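Local atomic coordinates of amidohydrolase (Brucella melitensis biovar Abortus, PDB entry 4F0L), a protein that probably acts as a metal-dependent deaminase of the amidohydrolase family, and carries an iron ion in its metal site. Residues Asn360-Ala372 with Lys407-Gly419. Numbering follows the deposited sequence.
Sequences NEGSTGRALFDGA and KGDVVLDGWIFAG
Ser-363 OG is gripped from two helices: it donates to Asp-413 OD2 (2.8 Å) and accepts from Arg-366 N in a nearly straight capping bond (169°), Ser-363 holding the N-cap position of helix 364-379. The other oxygen of the same carboxylate, Asp-413 OD1, takes the N-H of Gly-365 at 2.8 Å, nearly along its C-O axis though bent at the hydrogen. Asp-413 thus reinforces the first turn of the other helix, at its N-terminal end, whose dipole would probably stabilise the negative charge. One turn earlier, Asp-409 OD1 offers its syn lone pair to Arg-366 NH1 (2.9 Å), although guanidinium and carboxylate planes are well out of parallel. A bend at chi2 (65°) lets the arginine also send NE to Asp-370 OD2 (2.7 Å), so two carboxylates hold the guanidinium by its edge. Asp-409 OD1 is shared with Trp-25, while OD2 meets Arg-79 of the second subunit and a water bound to Ser-363 N, placing the network at the dimer interface.

Both helices belong to the amidohydrolase family region, of the TIM-barrel clan, away from the iron site. The axes of segments 364-372 and 408-417 approach to 8.0 Å at 83°; the nearest CA atoms are those of Gly-365 and Asp-413, and Ile-416 CD1 rests on the Gly-365 backbone. One turn on, Phe-369 CE1 reaches the edge of Trp-415 at CZ3 (3.6 Å), the rings oblique; strand 56-66 also packs against Phe-369.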
# COMPACT_ATOMS: atom_id res chain seq x y z
N ASN B 360 -11.94 18.46 -10.64
CA ASN B 360 -13.38 18.70 -10.84
C ASN B 360 -14.14 17.67 -9.99
O ASN B 360 -13.79 17.43 -8.82
CB ASN B 360 -13.75 18.60 -12.32
N GLU B 361 -15.15 17.03 -10.57
CA GLU B 361 -15.79 15.95 -9.86
C GLU B 361 -15.40 14.57 -10.40
O GLU B 361 -16.15 13.60 -10.23
CB GLU B 361 -17.28 16.13 -9.86
CG GLU B 361 -17.92 16.32 -11.22
CD GLU B 361 -19.20 17.12 -11.09
OE1 GLU B 361 -20.22 16.72 -11.69
OE2 GLU B 361 -19.18 18.15 -10.37
N GLY B 362 -14.21 14.48 -10.99
CA GLY B 362 -13.78 13.27 -11.65
C GLY B 362 -13.24 12.19 -10.73
O GLY B 362 -13.34 12.25 -9.48
N SER B 363 -12.65 11.18 -11.37
CA SER B 363 -12.02 10.07 -10.71
C SER B 363 -10.71 10.52 -10.08
O SER B 363 -9.91 11.21 -10.72
CB SER B 363 -11.78 8.94 -11.74
OG SER B 363 -10.74 8.05 -11.35
N THR B 364 -10.46 10.08 -8.85
CA THR B 364 -9.18 10.37 -8.18
C THR B 364 -8.05 9.61 -8.89
O THR B 364 -6.97 10.16 -9.12
CB THR B 364 -9.25 10.00 -6.68
OG1 THR B 364 -10.28 10.76 -6.06
CG2 THR B 364 -7.96 10.32 -5.97
N GLY B 365 -8.29 8.36 -9.27
CA GLY B 365 -7.25 7.57 -9.94
C GLY B 365 -6.89 8.16 -11.30
O GLY B 365 -5.71 8.25 -11.66
N ARG B 366 -7.90 8.62 -12.02
CA ARG B 366 -7.70 9.32 -13.30
C ARG B 366 -6.82 10.57 -13.16
O ARG B 366 -5.82 10.73 -13.88
CB ARG B 366 -9.05 9.66 -13.93
CG ARG B 366 -9.02 10.58 -15.15
CD ARG B 366 -8.34 9.97 -16.37
NE ARG B 366 -8.39 10.93 -17.49
CZ ARG B 366 -9.48 11.17 -18.22
NH1 ARG B 366 -10.62 10.54 -17.96
NH2 ARG B 366 -9.45 12.07 -19.21
N ALA B 367 -7.17 11.45 -12.25
CA ALA B 367 -6.43 12.69 -12.04
C ALA B 367 -4.99 12.41 -11.65
O ALA B 367 -4.07 13.02 -12.16
CB ALA B 367 -7.11 13.55 -10.97
N LEU B 368 -4.79 11.45 -10.76
CA LEU B 368 -3.45 11.16 -10.28
C LEU B 368 -2.61 10.52 -11.37
O LEU B 368 -1.44 10.87 -11.54
CB LEU B 368 -3.52 10.26 -9.06
CG LEU B 368 -3.93 11.01 -7.79
CD1 LEU B 368 -3.92 10.03 -6.65
CD2 LEU B 368 -3.03 12.21 -7.49
N PHE B 369 -3.20 9.59 -12.10
CA PHE B 369 -2.48 8.89 -13.13
C PHE B 369 -2.11 9.85 -14.25
O PHE B 369 -0.94 9.89 -14.64
CB PHE B 369 -3.26 7.73 -13.72
CG PHE B 369 -2.48 6.97 -14.74
CD1 PHE B 369 -1.57 6.01 -14.35
CD2 PHE B 369 -2.61 7.26 -16.10
CE1 PHE B 369 -0.82 5.30 -15.30
CE2 PHE B 369 -1.86 6.58 -17.03
CZ PHE B 369 -0.97 5.59 -16.63
N ASP B 370 -3.06 10.65 -14.73
CA ASP B 370 -2.76 11.60 -15.80
C ASP B 370 -1.69 12.57 -15.33
O ASP B 370 -0.76 12.90 -16.06
CB ASP B 370 -3.99 12.43 -16.19
CG ASP B 370 -4.94 11.73 -17.12
OD1 ASP B 370 -4.59 10.70 -17.78
OD2 ASP B 370 -6.05 12.26 -17.25
N GLY B 371 -1.86 13.09 -14.13
CA GLY B 371 -0.94 14.11 -13.60
C GLY B 371 0.48 13.59 -13.50
O GLY B 371 1.44 14.26 -13.90
N ALA B 372 0.62 12.36 -12.99
CA ALA B 372 1.94 11.81 -12.74
C ALA B 372 2.67 11.46 -14.02
O ALA B 372 3.91 11.63 -14.10
CB ALA B 372 1.86 10.61 -11.80
N LYS B 407 -15.52 0.58 -17.77
CA LYS B 407 -15.20 1.63 -18.73
C LYS B 407 -14.07 2.42 -18.10
O LYS B 407 -13.83 2.28 -16.91
CB LYS B 407 -16.46 2.48 -19.05
N GLY B 408 -13.31 3.16 -18.90
CA GLY B 408 -12.01 3.74 -18.52
C GLY B 408 -11.63 4.11 -17.09
O GLY B 408 -10.78 3.48 -16.52
N ASP B 409 -12.16 5.20 -16.54
CA ASP B 409 -11.75 5.67 -15.21
C ASP B 409 -11.92 4.59 -14.10
O ASP B 409 -11.10 4.47 -13.19
CB ASP B 409 -12.54 6.92 -14.83
CG ASP B 409 -12.07 8.18 -15.56
OD1 ASP B 409 -11.06 8.14 -16.31
OD2 ASP B 409 -12.74 9.22 -15.38
N VAL B 410 -12.98 3.81 -14.22
CA VAL B 410 -13.27 2.73 -13.29
C VAL B 410 -12.12 1.73 -13.30
O VAL B 410 -11.74 1.19 -12.24
CB VAL B 410 -14.63 2.06 -13.64
CG1 VAL B 410 -14.85 0.79 -12.82
CG2 VAL B 410 -15.76 3.06 -13.42
N VAL B 411 -11.52 1.51 -14.47
CA VAL B 411 -10.35 0.63 -14.53
C VAL B 411 -9.18 1.20 -13.68
O VAL B 411 -8.52 0.44 -12.94
CB VAL B 411 -9.85 0.37 -15.97
CG1 VAL B 411 -8.51 -0.37 -15.92
CG2 VAL B 411 -10.90 -0.39 -16.79
N LEU B 412 -8.93 2.51 -13.80
CA LEU B 412 -7.83 3.14 -13.06
C LEU B 412 -8.09 3.05 -11.55
O LEU B 412 -7.16 2.77 -10.78
CB LEU B 412 -7.63 4.59 -13.46
CG LEU B 412 -7.14 4.83 -14.89
CD1 LEU B 412 -7.10 6.33 -15.25
CD2 LEU B 412 -5.78 4.15 -15.13
N ASP B 413 -9.32 3.33 -11.14
CA ASP B 413 -9.64 3.30 -9.72
C ASP B 413 -9.53 1.88 -9.16
O ASP B 413 -9.09 1.68 -8.03
CB ASP B 413 -11.00 3.94 -9.47
CG ASP B 413 -10.99 5.44 -9.68
OD1 ASP B 413 -9.94 6.07 -9.48
OD2 ASP B 413 -12.02 6.01 -10.02
N GLY B 414 -9.84 0.88 -9.98
CA GLY B 414 -9.76 -0.52 -9.56
C GLY B 414 -8.34 -0.95 -9.40
O GLY B 414 -7.95 -1.62 -8.44
N TRP B 415 -7.52 -0.48 -10.32
CA TRP B 415 -6.11 -0.73 -10.31
C TRP B 415 -5.46 -0.11 -9.13
O TRP B 415 -4.71 -0.77 -8.41
CB TRP B 415 -5.51 -0.13 -11.57
CG TRP B 415 -4.03 -0.31 -11.76
CD1 TRP B 415 -3.21 -1.31 -11.24
CD2 TRP B 415 -3.16 0.51 -12.58
NE1 TRP B 415 -1.92 -1.15 -11.66
CE2 TRP B 415 -1.84 -0.08 -12.49
CE3 TRP B 415 -3.34 1.66 -13.34
CZ2 TRP B 415 -0.75 0.47 -13.15
CZ3 TRP B 415 -2.24 2.21 -13.99
CH2 TRP B 415 -0.98 1.62 -13.91
N ILE B 416 -5.71 1.17 -8.92
CA ILE B 416 -4.93 1.93 -7.94
C ILE B 416 -5.43 1.74 -6.51
O ILE B 416 -4.62 1.70 -5.60
CB ILE B 416 -4.95 3.43 -8.29
CG1 ILE B 416 -4.14 3.67 -9.56
CG2 ILE B 416 -4.42 4.28 -7.12
CD1 ILE B 416 -4.44 5.00 -10.24
N PHE B 417 -6.74 1.61 -6.31
CA PHE B 417 -7.30 1.57 -4.96
C PHE B 417 -7.76 0.23 -4.47
O PHE B 417 -7.81 0.00 -3.28
CB PHE B 417 -8.43 2.60 -4.82
CG PHE B 417 -7.96 4.02 -4.97
CD1 PHE B 417 -7.25 4.64 -3.94
CD2 PHE B 417 -8.15 4.72 -6.15
CE1 PHE B 417 -6.80 5.94 -4.07
CE2 PHE B 417 -7.67 6.02 -6.29
CZ PHE B 417 -7.00 6.64 -5.25
N ALA B 418 -8.16 -0.65 -5.38
CA ALA B 418 -8.83 -1.89 -4.99
C ALA B 418 -8.05 -3.12 -5.35
O ALA B 418 -8.50 -4.20 -5.04
CB ALA B 418 -10.23 -1.96 -5.59
N GLY B 419 -6.90 -2.98 -6.02
CA GLY B 419 -6.09 -4.15 -6.39
C GLY B 419 -6.78 -5.06 -7.41
O GLY B 419 -6.47 -6.25 -7.50
O HOH W 1 -12.48 11.58 -14.10